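Local coordinates for putative pyrroline carboxylate reductase (Streptococcus pyogenes, PDB 2AHR), which probably catalyses the NAD(P)H-dependent reduction of 1-pyrroline-5-carboxylate to L-proline, the last step of proline biosynthesis, at residues G7-G12 with M52-L57; D56-V61 with H81-I86; L109-N114 with T124-N129. All blocks are in the same frame, centred on the assembly; numbering follows the deposited sequence.

Contact 1: residues G7-G12 with M52-L57. With NAP (NADP nicotinamide-adenine-dinucleotide phosphate), chain S.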
loop_
_atom_site.group_PDB
_atom_site.type_symbol
_atom_site.label_atom_id
_atom_site.label_comp_id
_atom_site.label_asym_id
_atom_site.label_seq_id
_atom_site.Cartn_x
_atom_site.Cartn_y
_atom_site.Cartn_z
ATOM N N GLY E 7 51.713 2.364 11.857
ATOM C CA GLY E 7 50.990 3.480 12.433
ATOM C C GLY E 7 49.548 3.508 11.971
ATOM O O GLY E 7 49.260 3.247 10.802
ATOM N N ILE E 8 48.641 3.835 12.890
ATOM C CA ILE E 8 47.220 3.934 12.573
ATOM C C ILE E 8 46.738 5.367 12.781
ATOM O O ILE E 8 46.824 5.912 13.884
ATOM C CB ILE E 8 46.354 2.939 13.411
ATOM C CG1 ILE E 8 46.808 1.489 13.215
ATOM C CG2 ILE E 8 44.881 3.041 13.017
ATOM C CD1 ILE E 8 47.769 0.972 14.272
ATOM N N ILE E 9 46.235 5.970 11.708
ATOM C CA ILE E 9 45.698 7.322 11.765
ATOM C C ILE E 9 44.171 7.265 11.858
ATOM O O ILE E 9 43.496 6.773 10.943
ATOM C CB ILE E 9 46.157 8.172 10.552
ATOM C CG1 ILE E 9 47.688 8.333 10.552
ATOM C CG2 ILE E 9 45.466 9.536 10.552
ATOM C CD1 ILE E 9 48.253 8.920 9.264
ATOM N N GLY E 10 43.643 7.781 12.967
ATOM C CA GLY E 10 42.225 7.658 13.289
ATOM C C GLY E 10 41.901 6.292 13.869
ATOM O O GLY E 10 42.032 5.272 13.192
ATOM N N VAL E 11 41.490 6.272 15.131
ATOM C CA VAL E 11 41.189 5.019 15.822
ATOM C C VAL E 11 39.819 5.101 16.476
ATOM O O VAL E 11 39.660 5.533 17.624
ATOM C CB VAL E 11 42.287 4.633 16.854
ATOM C CG1 VAL E 11 41.968 3.295 17.515
ATOM C CG2 VAL E 11 43.649 4.572 16.187
ATOM N N GLY E 12 38.816 4.703 15.707
ATOM C CA GLY E 12 37.459 4.609 16.218
ATOM C C GLY E 12 37.126 3.153 16.460
ATOM O O GLY E 12 38.012 2.337 16.709
HETATM N N MSE E 52 52.809 12.487 18.245
HETATM C CA MSE E 52 52.605 13.907 18.511
HETATM C C MSE E 52 51.781 14.597 17.418
HETATM O O MSE E 52 51.186 15.654 17.651
HETATM C CB MSE E 52 53.958 14.608 18.702
HETATM C CG MSE E 52 54.781 14.121 19.911
HETATM SE SE MSE E 52 53.905 14.127 21.496
HETATM C CE MSE E 52 53.329 15.822 21.610
ATOM N N SER E 53 51.750 13.984 16.234
ATOM C CA SER E 53 50.985 14.462 15.079
ATOM C C SER E 53 50.900 13.321 14.072
ATOM O O SER E 53 51.569 12.301 14.242
ATOM C CB SER E 53 51.685 15.668 14.433
ATOM O OG SER E 53 52.850 15.272 13.718
ATOM N N HIS E 54 50.102 13.493 13.015
ATOM C CA HIS E 54 50.048 12.484 11.948
ATOM C C HIS E 54 51.367 12.427 11.195
ATOM O O HIS E 54 51.821 11.351 10.822
ATOM C CB HIS E 54 48.893 12.716 10.959
ATOM C CG HIS E 54 47.534 12.694 11.585
ATOM N ND1 HIS E 54 47.234 11.937 12.695
ATOM C CD2 HIS E 54 46.386 13.323 11.237
ATOM C CE1 HIS E 54 45.967 12.118 13.020
ATOM N NE2 HIS E 54 45.430 12.954 12.151
ATOM N N GLN E 55 51.982 13.585 10.969
ATOM C CA GLN E 55 53.286 13.621 10.308
ATOM C C GLN E 55 54.343 12.947 11.176
ATOM O O GLN E 55 55.185 12.205 10.667
ATOM C CB GLN E 55 53.690 15.051 9.929
ATOM C CG GLN E 55 54.779 15.132 8.845
ATOM C CD GLN E 55 54.397 14.450 7.530
ATOM O OE1 GLN E 55 53.432 14.833 6.866
ATOM N NE2 GLN E 55 55.176 13.451 7.141
ATOM N N ASP E 56 54.269 13.190 12.487
ATOM C CA ASP E 56 55.144 12.542 13.473
ATOM C C ASP E 56 55.001 11.015 13.381
ATOM O O ASP E 56 56.000 10.286 13.397
ATOM C CB ASP E 56 54.831 13.057 14.889
ATOM C CG ASP E 56 55.726 12.432 15.969
ATOM O OD1 ASP E 56 55.179 11.876 16.954
ATOM O OD2 ASP E 56 56.974 12.508 15.843
ATOM N N LEU E 57 53.754 10.547 13.268
ATOM C CA LEU E 57 53.444 9.143 12.964
ATOM C C LEU E 57 54.119 8.690 11.649
ATOM O O LEU E 57 54.885 7.715 11.637
ATOM C CB LEU E 57 51.916 8.967 12.901
ATOM C CG LEU E 57 51.122 7.694 12.560
ATOM C CD1 LEU E 57 51.503 7.072 11.202
ATOM C CD2 LEU E 57 51.187 6.674 13.676
HETATM P PA NAP S . 34.042 6.126 13.906
HETATM O O1A NAP S . 33.226 7.371 13.878
HETATM O O2A NAP S . 33.603 5.242 15.024
HETATM O O5B NAP S . 35.629 6.424 14.002
HETATM C C5B NAP S . 36.243 7.501 13.332
HETATM C C4B NAP S . 37.348 8.037 14.238
HETATM O O4B NAP S . 38.212 8.926 13.549
HETATM C C3B NAP S . 36.769 8.784 15.437
HETATM O O3B NAP S . 37.209 8.136 16.612
HETATM C C2B NAP S . 37.309 10.202 15.335
HETATM O O2B NAP S . 37.794 10.742 16.555
HETATM C C1B NAP S . 38.506 10.016 14.411
HETATM N N9A NAP S . 38.863 11.283 13.726
HETATM C C8A NAP S . 38.032 12.333 13.403
HETATM N N7A NAP S . 38.773 13.297 12.804
HETATM C C5A NAP S . 40.065 12.885 12.744
HETATM C C6A NAP S . 41.223 13.488 12.253
HETATM N N6A NAP S . 41.284 14.819 12.249
HETATM N N1A NAP S . 42.418 12.800 12.337
HETATM C C2A NAP S . 42.472 11.546 12.921
HETATM N N3A NAP S . 41.322 10.966 13.416
HETATM C C4A NAP S . 40.135 11.622 13.328
HETATM O O3 NAP S . 33.953 5.394 12.461
HETATM P PN NAP S . 34.174 3.804 12.235
HETATM O O1N NAP S . 32.831 3.160 12.326
HETATM O O2N NAP S . 35.284 3.278 13.075
HETATM O O5D NAP S . 34.633 3.777 10.686
HETATM C C5D NAP S . 35.955 4.084 10.301
HETATM C C4D NAP S . 36.238 3.520 8.910
HETATM O O4D NAP S . 36.022 2.122 8.862
HETATM C C3D NAP S . 35.329 4.146 7.858
HETATM O O3D NAP S . 36.145 4.562 6.790
HETATM C C2D NAP S . 34.372 3.049 7.411
HETATM O O2D NAP S . 34.079 3.181 6.025
HETATM C C1D NAP S . 35.148 1.769 7.791
HETATM N N1N NAP S . 34.341 0.597 8.219
HETATM C C2N NAP S . 33.560 0.638 9.357
HETATM C C3N NAP S . 32.835 -0.490 9.756
HETATM C C7N NAP S . 32.079 -0.513 11.051
HETATM O O7N NAP S . 31.442 -1.723 11.395
HETATM N N7N NAP S . 32.029 0.571 11.836
HETATM C C4N NAP S . 32.910 -1.664 8.996
HETATM C C5N NAP S . 33.704 -1.707 7.859
HETATM C C6N NAP S . 34.416 -0.565 7.486
HETATM P P2B NAP S . 36.854 11.290 17.752
HETATM O O1X NAP S . 37.750 11.990 18.759
HETATM O O2X NAP S . 35.863 12.288 17.196
HETATM O O3X NAP S . 36.117 10.141 18.419
#
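The His54 imidazole is gripped from two directions at once: a methyl group sits squarely over one face, and the adenine of NADP meets its edge. In this Rossmann-type nucleotide-binding domain, strand 5-9 runs into the glycine-rich turn Gly10-Gly12, and the start of helix 54-58 packs against the strand's end. Ile9 CG2, anti to the backbone N, lies 3.6 Å from the His54 ring centroid and only 10° off its normal, a CH-pi contact. Near the ring plane, His54 NE2 donates to N1A of the adenine at 3.0 Å (148°). ND1 is bonded to Ser32 OG, so both ring nitrogens have partners and the ring's rotation is fixed. The other branch of Ile9 turns to Leu57, CG1 meeting Leu57 CG at 4.0 Å. Leu57 sets both methyls against Gly7: CD2 comes to 3.4 Å from Gly7 CA, and a CB on Gly7 would run into Leu57 CD1. The turn also lies against the cofactor, with Gly10 CA 3.4 Å from N3A of the adenine and Gly12 CA 3.4 Å from the ribose-phosphate oxygen O5B. Ser53 is the N-cap of the helix that carries His54: its OG accepts from Asp56 N at 2.8 Å, while Asp56 OD1 takes the Met52 N-H from above the carboxylate plane.

Contact 2: residues D56-V61 with H81-I86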
loop_
_atom_site.group_PDB
_atom_site.type_symbol
_atom_site.label_atom_id
_atom_site.label_comp_id
_atom_site.label_asym_id
_atom_site.label_seq_id
_atom_site.Cartn_x
_atom_site.Cartn_y
_atom_site.Cartn_z
ATOM N N ASP E 56 54.269 13.190 12.487
ATOM C CA ASP E 56 55.144 12.542 13.473
ATOM C C ASP E 56 55.001 11.015 13.381
ATOM O O ASP E 56 56.000 10.286 13.397
ATOM C CB ASP E 56 54.831 13.057 14.889
ATOM C CG ASP E 56 55.726 12.432 15.969
ATOM O OD1 ASP E 56 55.179 11.876 16.954
ATOM O OD2 ASP E 56 56.974 12.508 15.843
ATOM N N LEU E 57 53.754 10.547 13.268
ATOM C CA LEU E 57 53.444 9.143 12.964
ATOM C C LEU E 57 54.119 8.690 11.649
ATOM O O LEU E 57 54.885 7.715 11.637
ATOM C CB LEU E 57 51.916 8.967 12.901
ATOM C CG LEU E 57 51.122 7.694 12.560
ATOM C CD1 LEU E 57 51.503 7.072 11.202
ATOM C CD2 LEU E 57 51.187 6.674 13.676
ATOM N N ILE E 58 53.853 9.420 10.564
ATOM C CA ILE E 58 54.338 9.058 9.220
ATOM C C ILE E 58 55.869 8.890 9.124
ATOM O O ILE E 58 56.357 8.001 8.417
ATOM C CB ILE E 58 53.832 10.052 8.124
ATOM C CG1 ILE E 58 52.298 10.044 8.041
ATOM C CG2 ILE E 58 54.404 9.691 6.761
ATOM C CD1 ILE E 58 51.694 11.292 7.383
ATOM N N ASP E 59 56.610 9.728 9.851
ATOM C CA ASP E 59 58.075 9.778 9.746
ATOM C C ASP E 59 58.847 8.578 10.343
ATOM O O ASP E 59 60.033 8.391 10.049
ATOM C CB ASP E 59 58.602 11.108 10.316
ATOM C CG ASP E 59 58.076 12.337 9.555
ATOM O OD1 ASP E 59 57.752 12.238 8.344
ATOM O OD2 ASP E 59 57.986 13.415 10.180
ATOM N N GLN E 60 58.181 7.760 11.158
ATOM C CA GLN E 60 58.837 6.624 11.833
ATOM C C GLN E 60 58.331 5.220 11.432
ATOM O O GLN E 60 58.896 4.204 11.843
ATOM C CB GLN E 60 58.742 6.801 13.356
ATOM C CG GLN E 60 57.351 7.199 13.870
ATOM C CD GLN E 60 57.297 7.377 15.379
ATOM O OE1 GLN E 60 56.760 8.369 15.876
ATOM N NE2 GLN E 60 57.844 6.411 16.115
ATOM N N VAL E 61 57.287 5.175 10.608
ATOM C CA VAL E 61 56.531 3.950 10.351
ATOM C C VAL E 61 56.830 3.304 8.980
ATOM O O VAL E 61 57.210 4.000 8.044
ATOM C CB VAL E 61 55.036 4.291 10.552
ATOM C CG1 VAL E 61 54.163 3.798 9.433
ATOM C CG2 VAL E 61 54.570 3.869 11.926
ATOM N N HIS E 81 52.567 14.300 4.214
ATOM C CA HIS E 81 53.501 13.770 3.208
ATOM C C HIS E 81 53.833 12.303 3.480
ATOM O O HIS E 81 54.602 11.995 4.387
ATOM C CB HIS E 81 54.798 14.605 3.109
ATOM C CG HIS E 81 54.582 16.088 3.202
ATOM N ND1 HIS E 81 54.339 16.879 2.098
ATOM C CD2 HIS E 81 54.583 16.922 4.272
ATOM C CE1 HIS E 81 54.195 18.136 2.484
ATOM N NE2 HIS E 81 54.343 18.191 3.797
ATOM N N PHE E 82 53.268 11.402 2.681
ATOM C CA PHE E 82 53.402 9.965 2.943
ATOM C C PHE E 82 54.662 9.376 2.304
ATOM O O PHE E 82 55.134 9.869 1.284
ATOM C CB PHE E 82 52.115 9.206 2.564
ATOM C CG PHE E 82 50.972 9.446 3.524
ATOM C CD1 PHE E 82 50.060 10.478 3.307
ATOM C CD2 PHE E 82 50.819 8.649 4.668
ATOM C CE1 PHE E 82 49.006 10.716 4.202
ATOM C CE2 PHE E 82 49.768 8.876 5.569
ATOM C CZ PHE E 82 48.866 9.918 5.334
ATOM N N LYS E 83 55.202 8.327 2.924
ATOM C CA LYS E 83 56.549 7.842 2.639
ATOM C C LYS E 83 56.618 6.310 2.606
ATOM O O LYS E 83 57.698 5.719 2.437
ATOM C CB LYS E 83 57.500 8.367 3.720
ATOM C CG LYS E 83 57.529 9.901 3.861
ATOM C CD LYS E 83 57.856 10.323 5.303
ATOM C CE LYS E 83 58.614 11.666 5.365
ATOM N NZ LYS E 83 57.872 12.853 4.797
ATOM N N GLN E 84 55.459 5.671 2.777
ATOM C CA GLN E 84 55.360 4.212 2.872
ATOM C C GLN E 84 54.033 3.740 2.290
ATOM O O GLN E 84 53.149 4.568 2.051
ATOM C CB GLN E 84 55.444 3.775 4.330
ATOM C CG GLN E 84 54.342 4.341 5.192
ATOM C CD GLN E 84 54.588 5.785 5.544
ATOM O OE1 GLN E 84 53.935 6.687 5.012
ATOM N NE2 GLN E 84 55.544 6.020 6.440
ATOM N N PRO E 85 53.877 2.410 2.079
ATOM C CA PRO E 85 52.578 1.906 1.618
ATOM C C PRO E 85 51.460 2.241 2.620
ATOM O O PRO E 85 51.711 2.368 3.821
ATOM C CB PRO E 85 52.799 0.389 1.531
ATOM C CG PRO E 85 54.281 0.229 1.377
ATOM C CD PRO E 85 54.855 1.314 2.241
ATOM N N ILE E 86 50.244 2.423 2.116
ATOM C CA ILE E 86 49.108 2.781 2.954
ATOM C C ILE E 86 47.958 1.800 2.725
ATOM O O ILE E 86 47.692 1.390 1.587
ATOM C CB ILE E 86 48.632 4.229 2.656
ATOM C CG1 ILE E 86 49.766 5.234 2.888
ATOM C CG2 ILE E 86 47.421 4.616 3.500
ATOM C CD1 ILE E 86 49.610 6.512 2.060
#
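Gln84 reaches across from the loop that feeds strand 86-88 of the Rossmann-type domain and ties itself to the C-terminal part of helix 54-58 and the residues that follow. From CB its CG takes the crowded position between backbone N and carbonyl carbon (chi1 61°), and the chain bends at chi2. CB and CG pass loosely by Val61 O, and CD lies 4.0 Å from both Ile58 O and Val61 O. At the tip, NE2 is a double donor within its amide plane: to Ile58 O at 2.9 Å, on a carbonyl lone pair, and to Val61 O at 3.1 Å, from above that carbonyl's plane. The Val61 bond is straighter (166° against 138°). Gln84 OE1 turns back and accepts from Lys83 N at 2.9 Å, above its carbonyl plane; three bonds thus fix the amide's rotation and tell O from N. OE1 also touches Ile58 CG2. Ile58 then crosses to Phe82, placing CD1 over one ring face toward the rim, 3.8 Å from the centroid. Asp59, whose OD1 also bonds Gln55 NE2, forms a long salt bridge with Lys83, OD1 to NZ 3.6 Å; the Lys83 CE methylene is nearer to OD1, at 3.2 Å.

Contact 3: residues L109-N114 with T124-N129; sequences LRIMPN and TALTGN. With NAP (NADP nicotinamide-adenine-dinucleotide phosphate), chain S.
Strands 109-112 and 124-128 run antiparallel, 169° between their directions and 4.4 Å apart at closest approach, as the two arms of a beta hairpin. The hairpin ends the parallel order of the Rossmann-type sheet: strand 108-112 lies beside strand 86-88, and strand 122-128 has 148-152 as its other neighbour in the sheet. Arg110 with Thr127 and Met112 with Ala125 are hydrogen-bonded pairs, each closed by two backbone bonds. The first pair is nearly ideal, with Arg110 N to Thr127 O 2.8 Å and both donors in the carbonyl planes. In the pair nearer the cofactor both donors stand above the carbonyl planes, Ala125 N by 44° at Met112 O. Between these pairs Ile111 CA comes within 3.0 Å of Ala125 O, a CA-H...O contact.

On the face turned to helix 134-145, Leu126 CD1 bridges two neighbours, lying 3.8 Å from Leu109 CD2 and 3.9 Å from Ile111 CG2. Leu109 and Leu126 run side by side, whereas Ile111 crosses obliquely. Thr124 sets its CG2 methyl against Ile111 CB, and its OG1 bonds Ser122. The other face carries Arg110, Thr127, Met112 and Ala125, packed against helices 95-102 and 158-185. Here Met112 CB meets Ala125 CB at 4.0 Å, and Arg110 leads away to a salt bridge with Glu155.

Met112, a selenomethionine, has CG anti to the backbone N (chi1 -173°) and bends twice to reach the nicotinamide. Met112 and the residue after it, Pro113, are part of the NADP pocket: Pro113 O lies 3.1 Å from C5N of the nicotinamide ring, and Met112 SE stands 3.6 Å from the same carbon.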
loop_
_atom_site.group_PDB
_atom_site.type_symbol
_atom_site.label_atom_id
_atom_site.label_comp_id
_atom_site.label_asym_id
_atom_site.label_seq_id
_atom_site.Cartn_x
_atom_site.Cartn_y
_atom_site.Cartn_z
ATOM N N LEU E 109 46.754 -0.059 -0.687
ATOM C CA LEU E 109 45.877 -1.212 -0.514
ATOM C C LEU E 109 44.562 -0.825 0.109
ATOM O O LEU E 109 44.492 0.105 0.920
ATOM C CB LEU E 109 46.547 -2.304 0.331
ATOM C CG LEU E 109 47.831 -2.881 -0.263
ATOM C CD1 LEU E 109 49.046 -2.243 0.410
ATOM C CD2 LEU E 109 47.860 -4.392 -0.159
ATOM N N ARG E 110 43.515 -1.545 -0.289
ATOM C CA ARG E 110 42.220 -1.428 0.360
ATOM C C ARG E 110 41.813 -2.723 1.061
ATOM O O ARG E 110 41.949 -3.817 0.498
ATOM C CB ARG E 110 41.121 -1.056 -0.655
ATOM C CG ARG E 110 41.054 0.401 -1.035
ATOM C CD ARG E 110 39.865 0.639 -1.978
ATOM N NE ARG E 110 38.576 0.676 -1.278
ATOM C CZ ARG E 110 37.395 0.748 -1.893
ATOM N NH1 ARG E 110 37.326 0.775 -3.223
ATOM N NH2 ARG E 110 36.283 0.798 -1.177
ATOM N N ILE E 111 41.288 -2.569 2.277
ATOM C CA ILE E 111 40.611 -3.646 2.984
ATOM C C ILE E 111 39.149 -3.288 3.313
ATOM O O ILE E 111 38.780 -2.094 3.461
ATOM C CB ILE E 111 41.369 -4.080 4.280
ATOM C CG1 ILE E 111 41.421 -2.933 5.297
ATOM C CG2 ILE E 111 42.764 -4.639 3.934
ATOM C CD1 ILE E 111 41.965 -3.350 6.710
HETATM N N MSE E 112 38.308 -4.317 3.384
HETATM C CA MSE E 112 36.937 -4.144 3.856
HETATM C C MSE E 112 36.678 -5.171 4.935
HETATM O O MSE E 112 36.321 -6.297 4.628
HETATM C CB MSE E 112 35.895 -4.234 2.724
HETATM C CG MSE E 112 34.427 -3.883 3.160
HETATM SE SE MSE E 112 34.257 -2.517 4.381
HETATM C CE MSE E 112 34.873 -1.225 3.328
ATOM N N PRO E 113 36.918 -4.781 6.203
ATOM C CA PRO E 113 36.711 -5.592 7.400
ATOM C C PRO E 113 35.312 -5.433 7.994
ATOM O O PRO E 113 34.505 -4.640 7.491
ATOM C CB PRO E 113 37.773 -5.044 8.372
ATOM C CG PRO E 113 37.847 -3.556 8.016
ATOM C CD PRO E 113 37.495 -3.459 6.523
ATOM N N ASN E 114 35.023 -6.184 9.054
ATOM C CA ASN E 114 33.786 -5.987 9.797
ATOM C C ASN E 114 34.025 -6.071 11.309
ATOM O O ASN E 114 35.149 -6.339 11.753
ATOM C CB ASN E 114 32.658 -6.906 9.293
ATOM C CG ASN E 114 32.930 -8.384 9.548
ATOM O OD1 ASN E 114 33.558 -8.756 10.549
ATOM N ND2 ASN E 114 32.450 -9.230 8.655
ATOM N N THR E 124 37.203 -10.207 5.578
ATOM C CA THR E 124 37.886 -9.015 5.080
ATOM C C THR E 124 38.298 -9.126 3.625
ATOM O O THR E 124 39.010 -10.059 3.241
ATOM C CB THR E 124 39.146 -8.712 5.938
ATOM O OG1 THR E 124 38.762 -8.601 7.316
ATOM C CG2 THR E 124 39.821 -7.401 5.514
ATOM N N ALA E 125 37.851 -8.172 2.804
ATOM C CA ALA E 125 38.318 -8.083 1.434
ATOM C C ALA E 125 39.670 -7.366 1.416
ATOM O O ALA E 125 39.933 -6.485 2.250
ATOM C CB ALA E 125 37.308 -7.346 0.558
ATOM N N LEU E 126 40.507 -7.741 0.447
ATOM C CA LEU E 126 41.827 -7.144 0.278
ATOM C C LEU E 126 42.117 -6.945 -1.199
ATOM O O LEU E 126 41.947 -7.865 -2.000
ATOM C CB LEU E 126 42.922 -8.031 0.896
ATOM C CG LEU E 126 44.407 -7.725 0.570
ATOM C CD1 LEU E 126 44.842 -6.382 1.164
ATOM C CD2 LEU E 126 45.308 -8.857 1.073
ATOM N N THR E 127 42.556 -5.748 -1.560
ATOM C CA THR E 127 43.067 -5.517 -2.907
ATOM C C THR E 127 44.160 -4.438 -2.915
ATOM O O THR E 127 44.239 -3.624 -1.996
ATOM C CB THR E 127 41.916 -5.205 -3.902
ATOM O OG1 THR E 127 42.374 -5.438 -5.236
ATOM C CG2 THR E 127 41.413 -3.764 -3.761
ATOM N N GLY E 128 44.978 -4.422 -3.970
ATOM C CA GLY E 128 46.056 -3.430 -4.110
ATOM C C GLY E 128 46.162 -2.752 -5.472
ATOM O O GLY E 128 45.685 -3.280 -6.491
ATOM N N ASN E 129 46.762 -1.565 -5.500
ATOM C CA ASN E 129 47.019 -0.905 -6.779
ATOM C C ASN E 129 48.176 -1.570 -7.522
ATOM O O ASN E 129 48.786 -2.530 -7.028
ATOM C CB ASN E 129 47.177 0.628 -6.654
ATOM C CG ASN E 129 48.444 1.056 -5.914
ATOM O OD1 ASN E 129 49.313 0.236 -5.596
ATOM N ND2 ASN E 129 48.546 2.368 -5.624
HETATM P PA NAP S . 34.042 6.126 13.906
HETATM O O1A NAP S . 33.226 7.371 13.878
HETATM O O2A NAP S . 33.603 5.242 15.024
HETATM O O5B NAP S . 35.629 6.424 14.002
HETATM C C5B NAP S . 36.243 7.501 13.332
HETATM C C4B NAP S . 37.348 8.037 14.238
HETATM O O4B NAP S . 38.212 8.926 13.549
HETATM C C3B NAP S . 36.769 8.784 15.437
HETATM O O3B NAP S . 37.209 8.136 16.612
HETATM C C2B NAP S . 37.309 10.202 15.335
HETATM O O2B NAP S . 37.794 10.742 16.555
HETATM C C1B NAP S . 38.506 10.016 14.411
HETATM N N9A NAP S . 38.863 11.283 13.726
HETATM C C8A NAP S . 38.032 12.333 13.403
HETATM N N7A NAP S . 38.773 13.297 12.804
HETATM C C5A NAP S . 40.065 12.885 12.744
HETATM C C6A NAP S . 41.223 13.488 12.253
HETATM N N6A NAP S . 41.284 14.819 12.249
HETATM N N1A NAP S . 42.418 12.800 12.337
HETATM C C2A NAP S . 42.472 11.546 12.921
HETATM N N3A NAP S . 41.322 10.966 13.416
HETATM C C4A NAP S . 40.135 11.622 13.328
HETATM O O3 NAP S . 33.953 5.394 12.461
HETATM P PN NAP S . 34.174 3.804 12.235
HETATM O O1N NAP S . 32.831 3.160 12.326
HETATM O O2N NAP S . 35.284 3.278 13.075
HETATM O O5D NAP S . 34.633 3.777 10.686
HETATM C C5D NAP S . 35.955 4.084 10.301
HETATM C C4D NAP S . 36.238 3.520 8.910
HETATM O O4D NAP S . 36.022 2.122 8.862
HETATM C C3D NAP S . 35.329 4.146 7.858
HETATM O O3D NAP S . 36.145 4.562 6.790
HETATM C C2D NAP S . 34.372 3.049 7.411
HETATM O O2D NAP S . 34.079 3.181 6.025
HETATM C C1D NAP S . 35.148 1.769 7.791
HETATM N N1N NAP S . 34.341 0.597 8.219
HETATM C C2N NAP S . 33.560 0.638 9.357
HETATM C C3N NAP S . 32.835 -0.490 9.756
HETATM C C7N NAP S . 32.079 -0.513 11.051
HETATM O O7N NAP S . 31.442 -1.723 11.395
HETATM N N7N NAP S . 32.029 0.571 11.836
HETATM C C4N NAP S . 32.910 -1.664 8.996
HETATM C C5N NAP S . 33.704 -1.707 7.859
HETATM C C6N NAP S . 34.416 -0.565 7.486
HETATM P P2B NAP S . 36.854 11.290 17.752
HETATM O O1X NAP S . 37.750 11.990 18.759
HETATM O O2X NAP S . 35.863 12.288 17.196
HETATM O O3X NAP S . 36.117 10.141 18.419
#

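In the fold
Contacts 1 and 2 share Asp56 and Leu57 on helix 54-58, and their centres are 9 Å apart. They are joined directly by a probable hydrogen bond from His81 N to Gln55 OE1 (2.8 Å) and by Ile9 CD1 packing on Phe82 CE2 at 4.0 Å. Contact 3 lies farther off, its centre about 20 Å from that of contact 1 and about 19 Å from that of contact 2, but Leu109 N probably bonds Ile86 O (2.9 Å), linking it to contact 2 through adjacent strands. Contacts 1 and 3 both touch one NADP, the first at its adenosine half, the second at its nicotinamide ring, while contact 2 stands back, the Phe82 side chain about 10 Å from the cofactor.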